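Local coordinates for chromosome-partitioning protein Spo0J (Thermus thermophilus HB27, PDB 1VZ0) that binds the centromere-like plasmid site parS, stimulates the ATPase activity of Soj and is probably involved in chromosome partitioning, at residues C[40-43]-C[44-47]; C[66-70]-C[71-75]; C[133-136]-C[137-141]. All blocks are in the same frame, centred on the assembly; numbering follows the deposited sequence.

The three contacts lie in series along the chain, the first two in the ParB N-terminal domain and the third in the helix-turn-helix domain. Interaction 1, on helix 38-57, and interaction 2, the hairpin 66-75, have centres about 27 Å apart and nearest atoms about 11 Å apart; both touch the second subunit. Interaction 3, at the start of helix 137-144, lies on the other side of the chain's centre from interaction 1, about 34 Å away between centres. It is about 27 Å from interaction 2, centre to centre, and meets no other protein chain of the assembly. The R66 side chain of interaction 2 is about 10 Å from a bound magnesium ion.

Interaction 1. Residues C[40-43]-C[44-47]; sequences KRFA and EESL
Near the start of helix 38-57, R41 and E44 form an i to i+3 salt bridge on the helix surface, laid over the ordinary backbone bonds of the turn. The arginine chain bends twice, at chi2 (48°) and chi3 (63°), and this brings its guanidinium round to the carboxylate, the two side chains running side by side. NH2 of R41 reaches OE1 of E44 at 3.0 Å. The oxygen lies close to the guanidinium plane, but the nitrogen comes from above the carboxylate; this is a single N-H...O bond rather than a two-nitrogen grip, with the planes 67° apart.

One residue further along, F42 and E45 also lie alongside each other. There the carboxylate comes to the rim of the ring, with OE2 of E45 in the ring plane and 3.9 Å from CD2 of F42. L109 of the second subunit packs on this phenylalanine.

Beneath these pairs run i to i+4 bonds, among them S46 N to F42 O at 3.0 Å and L47 N to A43 O at 2.9 Å. R79 of helix 78-86 also donates to A43 O, and L47 packs on that same helix. S46 turns its hydroxyl back over the preceding turn: OG stands 3.2 Å from F42 O and 3.1 Å from A43 O, and its single proton could serve either carbonyl.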
loop_
_atom_site.group_PDB
_atom_site.type_symbol
_atom_site.label_atom_id
_atom_site.label_comp_id
_atom_site.label_asym_id
_atom_site.label_seq_id
_atom_site.Cartn_x
_atom_site.Cartn_y
_atom_site.Cartn_z
ATOM N N LYS C 40 6.025 -8.175 1.125
ATOM C CA LYS C 40 6.577 -8.304 2.460
ATOM C C LYS C 40 8.092 -8.355 2.409
ATOM O O LYS C 40 8.774 -7.793 3.270
ATOM C CB LYS C 40 6.032 -9.561 3.142
ATOM C CG LYS C 40 4.532 -9.507 3.418
ATOM C CD LYS C 40 4.061 -10.761 4.145
ATOM C CE LYS C 40 2.543 -10.811 4.273
ATOM N NZ LYS C 40 2.008 -9.678 5.069
ATOM N N ARG C 41 8.618 -9.017 1.388
ATOM C CA ARG C 41 10.060 -9.146 1.244
ATOM C C ARG C 41 10.698 -7.787 1.016
ATOM O O ARG C 41 11.760 -7.488 1.568
ATOM C CB ARG C 41 10.389 -10.100 0.091
ATOM C CG ARG C 41 11.388 -11.171 0.467
ATOM C CD ARG C 41 10.999 -11.840 1.795
ATOM N NE ARG C 41 9.720 -12.545 1.723
ATOM C CZ ARG C 41 8.965 -12.866 2.770
ATOM N NH1 ARG C 41 7.827 -13.514 2.581
ATOM N NH2 ARG C 41 9.329 -12.528 3.999
ATOM N N PHE C 42 10.038 -6.964 0.205
ATOM C CA PHE C 42 10.518 -5.623 -0.096
ATOM C C PHE C 42 10.501 -4.733 1.142
ATOM O O PHE C 42 11.418 -3.943 1.362
ATOM C CB PHE C 42 9.656 -5.003 -1.191
ATOM C CG PHE C 42 9.878 -5.609 -2.547
ATOM C CD1 PHE C 42 8.862 -5.620 -3.492
ATOM C CD2 PHE C 42 11.117 -6.145 -2.890
ATOM C CE1 PHE C 42 9.078 -6.153 -4.759
ATOM C CE2 PHE C 42 11.343 -6.680 -4.153
ATOM C CZ PHE C 42 10.321 -6.683 -5.091
ATOM N N ALA C 43 9.458 -4.863 1.953
ATOM C CA ALA C 43 9.358 -4.064 3.169
ATOM C C ALA C 43 10.511 -4.400 4.120
ATOM O O ALA C 43 11.104 -3.509 4.713
ATOM C CB ALA C 43 8.010 -4.310 3.850
ATOM N N GLU C 44 10.834 -5.686 4.244
ATOM C CA GLU C 44 11.919 -6.129 5.119
ATOM C C GLU C 44 13.269 -5.647 4.606
ATOM O O GLU C 44 14.118 -5.218 5.388
ATOM C CB GLU C 44 11.954 -7.658 5.224
ATOM C CG GLU C 44 10.623 -8.283 5.611
ATOM C CD GLU C 44 10.689 -9.795 5.743
ATOM O OE1 GLU C 44 11.297 -10.458 4.873
ATOM O OE2 GLU C 44 10.112 -10.323 6.718
ATOM N N GLU C 45 13.460 -5.730 3.291
ATOM C CA GLU C 45 14.711 -5.304 2.680
ATOM C C GLU C 45 14.942 -3.821 2.925
ATOM O O GLU C 45 16.008 -3.423 3.393
ATOM C CB GLU C 45 14.696 -5.574 1.174
ATOM C CG GLU C 45 14.621 -7.045 0.789
ATOM C CD GLU C 45 14.626 -7.256 -0.720
ATOM O OE1 GLU C 45 14.475 -8.415 -1.163
ATOM O OE2 GLU C 45 14.783 -6.261 -1.461
ATOM N N SER C 46 13.939 -3.002 2.626
ATOM C CA SER C 46 14.083 -1.564 2.813
ATOM C C SER C 46 14.206 -1.179 4.288
ATOM O O SER C 46 14.894 -0.217 4.624
ATOM C CB SER C 46 12.920 -0.809 2.155
ATOM O OG SER C 46 11.676 -1.123 2.745
ATOM N N LEU C 47 13.547 -1.935 5.161
ATOM C CA LEU C 47 13.612 -1.684 6.599
ATOM C C LEU C 47 15.071 -1.875 7.015
ATOM O O LEU C 47 15.643 -1.057 7.740
ATOM C CB LEU C 47 12.741 -2.692 7.354
ATOM C CG LEU C 47 12.238 -2.367 8.767
ATOM C CD1 LEU C 47 11.863 -3.670 9.458
ATOM C CD2 LEU C 47 13.299 -1.639 9.573
#

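Interaction 2. Residues C[66-70]-C[71-75]; sequences RPQGD and GYELV
R66 meets V75 and then E73 as its side chain runs along the sheet face it shares with E73. CB and CG both lie against the CG2 methyl of V75, with CG 3.7 Å from it, and the two side chains cross at about a right angle. CG sits between the backbone N and the carbonyl carbon (chi1 71°), and from there the chain runs extended to NE, alongside E73. NE and NH1 both converge on one oxygen: OE2 of E73 is 2.8 Å from NE and 2.8 Å from NH1. NE meets it on the anti side and NH1 on the syn side, both from the same face of the carboxylate, whose plane is only 21° from that of the guanidinium. NH2 turns elsewhere, to D101 and the carbonyl of L99.

The strands carrying this pair form a beta hairpin closed by a type II' turn from Q68 to G71, with G69 at positive phi. R66 and E73 are a hydrogen-bonded antiparallel pair, E73 N lying 2.9 Å from R66 O. On the same sheet face, CG of Q68 rests 3.5 Å from CB of E73. The glutamate also forms salt bridges to R36 and R32 of the second subunit, and E73 and Y72 continue the sheet into that chain as a parallel ladder.

With a leucine in place of R66, D101 would probably lose its salt-bridge partner and E73 would be left to the arginines of the neighbouring chain.

CB of Y72, whose side chain leaves the sheet on the side away from E73, passes 3.4 Å from the backbone O of R66.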
loop_
_atom_site.group_PDB
_atom_site.type_symbol
_atom_site.label_atom_id
_atom_site.label_comp_id
_atom_site.label_asym_id
_atom_site.label_seq_id
_atom_site.Cartn_x
_atom_site.Cartn_y
_atom_site.Cartn_z
ATOM N N ARG C 66 4.580 10.772 22.556
ATOM C CA ARG C 66 3.758 11.396 23.579
ATOM C C ARG C 66 4.137 10.760 24.910
ATOM O O ARG C 66 4.592 9.611 24.954
ATOM C CB ARG C 66 2.263 11.189 23.307
ATOM C CG ARG C 66 1.750 9.771 23.520
ATOM C CD ARG C 66 0.224 9.763 23.477
ATOM N NE ARG C 66 -0.337 8.450 23.767
ATOM C CZ ARG C 66 -1.592 8.250 24.159
ATOM N NH1 ARG C 66 -2.023 7.020 24.403
ATOM N NH2 ARG C 66 -2.416 9.286 24.318
ATOM N N PRO C 67 3.978 11.505 26.013
ATOM C CA PRO C 67 4.312 10.993 27.345
ATOM C C PRO C 67 3.429 9.816 27.757
ATOM O O PRO C 67 2.214 9.837 27.548
ATOM C CB PRO C 67 4.101 12.210 28.242
ATOM C CG PRO C 67 4.406 13.363 27.331
ATOM C CD PRO C 67 3.697 12.950 26.064
ATOM N N GLN C 68 4.048 8.794 28.337
ATOM C CA GLN C 68 3.327 7.609 28.796
ATOM C C GLN C 68 4.007 6.961 29.993
ATOM O O GLN C 68 5.129 6.459 29.888
ATOM C CB GLN C 68 3.202 6.580 27.670
ATOM C CG GLN C 68 1.911 6.685 26.877
ATOM C CD GLN C 68 0.690 6.320 27.702
ATOM O OE1 GLN C 68 0.420 6.929 28.737
ATOM N NE2 GLN C 68 -0.056 5.318 27.246
ATOM N N GLY C 69 3.315 6.976 31.129
ATOM C CA GLY C 69 3.849 6.388 32.343
ATOM C C GLY C 69 5.246 6.862 32.703
ATOM O O GLY C 69 5.473 8.047 32.968
ATOM N N ASP C 70 6.189 5.927 32.711
ATOM C CA ASP C 70 7.568 6.237 33.048
ATOM C C ASP C 70 8.286 6.876 31.861
ATOM O O ASP C 70 9.168 7.714 32.050
ATOM C CB ASP C 70 8.293 4.955 33.479
ATOM C CG ASP C 70 9.616 5.231 34.179
ATOM O OD1 ASP C 70 10.299 4.256 34.565
ATOM O OD2 ASP C 70 9.972 6.419 34.345
ATOM N N GLY C 71 7.895 6.493 30.644
ATOM C CA GLY C 71 8.532 7.032 29.448
ATOM C C GLY C 71 7.630 7.618 28.367
ATOM O O GLY C 71 6.856 8.541 28.628
ATOM N N TYR C 72 7.737 7.090 27.146
ATOM C CA TYR C 72 6.935 7.585 26.027
ATOM C C TYR C 72 6.321 6.491 25.157
ATOM O O TYR C 72 6.669 5.317 25.260
ATOM C CB TYR C 72 7.776 8.483 25.122
ATOM C CG TYR C 72 8.666 9.455 25.851
ATOM C CD1 TYR C 72 9.877 9.041 26.401
ATOM C CD2 TYR C 72 8.306 10.793 25.981
ATOM C CE1 TYR C 72 10.711 9.936 27.060
ATOM C CE2 TYR C 72 9.129 11.697 26.636
ATOM C CZ TYR C 72 10.330 11.263 27.171
ATOM O OH TYR C 72 11.155 12.159 27.800
ATOM N N GLU C 73 5.406 6.910 24.289
ATOM C CA GLU C 73 4.717 6.020 23.364
ATOM C C GLU C 73 4.836 6.626 21.968
ATOM O O GLU C 73 4.560 7.807 21.778
ATOM C CB GLU C 73 3.245 5.894 23.758
ATOM C CG GLU C 73 2.415 4.990 22.860
ATOM C CD GLU C 73 0.983 4.855 23.352
ATOM O OE1 GLU C 73 0.639 3.829 23.975
ATOM O OE2 GLU C 73 0.200 5.791 23.130
ATOM N N LEU C 74 5.256 5.818 21.001
ATOM C CA LEU C 74 5.420 6.285 19.627
ATOM C C LEU C 74 4.087 6.758 19.065
ATOM O O LEU C 74 3.074 6.088 19.232
ATOM C CB LEU C 74 5.953 5.153 18.751
ATOM C CG LEU C 74 7.001 5.479 17.681
ATOM C CD1 LEU C 74 6.701 4.640 16.441
ATOM C CD2 LEU C 74 6.997 6.966 17.336
ATOM N N VAL C 75 4.091 7.907 18.398
ATOM C CA VAL C 75 2.870 8.463 17.819
ATOM C C VAL C 75 2.968 8.547 16.292
ATOM O O VAL C 75 1.952 8.488 15.590
ATOM C CB VAL C 75 2.572 9.871 18.412
ATOM C CG1 VAL C 75 1.395 10.515 17.697
ATOM C CG2 VAL C 75 2.260 9.742 19.896
#

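Interaction 3. Residues C[133-136]-C[137-141]; sequences MGLT and QEEVA
L135 and V140 make the buried, apolar side of this contact, where CB of L135 lies 3.8 Å from the CG2 methyl of V140. The valine is buried, with Y127 and L130 of helix 120-132 against it, while L135 also touches E106. Close by, V140 N donates to T136 O at 2.8 Å in a nearly straight bond (165°), the first turn of the new helix closing on the residue before it.

This is the joint that leads into helix 137-144, the first helix of the inferred helix-turn-helix motif. Helix 120-132 ends in a Schellman motif at G134, and T136 takes the N-cap position.

The solvent side carries the acids, E139 exposed and E138 partly so. The carboxylate of E139 comes back over the cap: OE1 takes the T136 N-H at 3.0 Å, met from above the carboxylate plane. That is one half of a capping box, since the threonine side chain makes no capping bond in return. With CG beside its own backbone N (chi1 -38°) and the chain extended beyond, E139 brings OE1 to 3.4 Å from CB of L135. E138 instead bends at chi2 (76°) and brings its carboxylate over the T136 CG2 methyl, with R148 a distant, weak ion partner for OE1.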
loop_
_atom_site.group_PDB
_atom_site.type_symbol
_atom_site.label_atom_id
_atom_site.label_comp_id
_atom_site.label_asym_id
_atom_site.label_seq_id
_atom_site.Cartn_x
_atom_site.Cartn_y
_atom_site.Cartn_z
ATOM N N MET C 133 -14.926 9.942 14.293
ATOM C CA MET C 133 -14.295 10.516 15.461
ATOM C C MET C 133 -14.832 11.917 15.733
ATOM O O MET C 133 -14.408 12.583 16.670
ATOM C CB MET C 133 -12.781 10.536 15.273
ATOM C CG MET C 133 -12.146 9.185 15.513
ATOM S SD MET C 133 -10.400 9.187 15.217
ATOM C CE MET C 133 -9.875 10.587 16.251
ATOM N N GLY C 134 -15.773 12.361 14.909
ATOM C CA GLY C 134 -16.351 13.675 15.118
ATOM C C GLY C 134 -15.966 14.767 14.137
ATOM O O GLY C 134 -16.561 15.846 14.159
ATOM N N LEU C 135 -14.982 14.515 13.278
ATOM C CA LEU C 135 -14.581 15.532 12.316
ATOM C C LEU C 135 -15.563 15.695 11.172
ATOM O O LEU C 135 -16.406 14.831 10.919
ATOM C CB LEU C 135 -13.205 15.235 11.728
ATOM C CG LEU C 135 -11.988 15.549 12.593
ATOM C CD1 LEU C 135 -11.908 14.563 13.743
ATOM C CD2 LEU C 135 -10.732 15.476 11.740
ATOM N N THR C 136 -15.429 16.825 10.486
ATOM C CA THR C 136 -16.266 17.157 9.350
ATOM C C THR C 136 -15.407 16.962 8.117
ATOM O O THR C 136 -14.175 16.949 8.203
ATOM C CB THR C 136 -16.702 18.630 9.383
ATOM O OG1 THR C 136 -17.022 19.004 10.725
ATOM C CG2 THR C 136 -17.930 18.839 8.498
ATOM N N GLN C 137 -16.059 16.815 6.969
ATOM C CA GLN C 137 -15.343 16.634 5.717
ATOM C C GLN C 137 -14.390 17.809 5.523
ATOM O O GLN C 137 -13.293 17.654 4.988
ATOM C CB GLN C 137 -16.334 16.549 4.551
ATOM C CG GLN C 137 -17.359 15.430 4.702
ATOM C CD GLN C 137 -18.119 15.156 3.422
ATOM O OE1 GLN C 137 -19.036 14.332 3.392
ATOM N NE2 GLN C 137 -17.740 15.842 2.351
ATOM N N GLU C 138 -14.817 18.981 5.985
ATOM C CA GLU C 138 -14.025 20.198 5.878
ATOM C C GLU C 138 -12.705 20.064 6.629
ATOM O O GLU C 138 -11.633 20.269 6.057
ATOM C CB GLU C 138 -14.814 21.395 6.428
ATOM C CG GLU C 138 -16.101 21.738 5.662
ATOM C CD GLU C 138 -17.256 20.781 5.950
ATOM O OE1 GLU C 138 -17.156 19.585 5.607
ATOM O OE2 GLU C 138 -18.272 21.229 6.523
ATOM N N GLU C 139 -12.787 19.720 7.911
ATOM C CA GLU C 139 -11.599 19.559 8.750
ATOM C C GLU C 139 -10.754 18.405 8.225
ATOM O O GLU C 139 -9.522 18.470 8.222
ATOM C CB GLU C 139 -12.012 19.269 10.192
ATOM C CG GLU C 139 -13.227 20.053 10.641
ATOM C CD GLU C 139 -13.656 19.701 12.047
ATOM O OE1 GLU C 139 -13.800 18.494 12.340
ATOM O OE2 GLU C 139 -13.857 20.631 12.857
ATOM N N VAL C 140 -11.435 17.343 7.802
ATOM C CA VAL C 140 -10.779 16.167 7.246
ATOM C C VAL C 140 -10.000 16.613 6.015
ATOM O O VAL C 140 -8.802 16.351 5.890
ATOM C CB VAL C 140 -11.820 15.105 6.823
ATOM C CG1 VAL C 140 -11.147 13.990 6.034
ATOM C CG2 VAL C 140 -12.517 14.546 8.049
ATOM N N ALA C 141 -10.697 17.297 5.113
ATOM C CA ALA C 141 -10.101 17.796 3.881
ATOM C C ALA C 141 -8.904 18.678 4.204
ATOM O O ALA C 141 -7.848 18.573 3.577
ATOM C CB ALA C 141 -11.134 18.583 3.084
#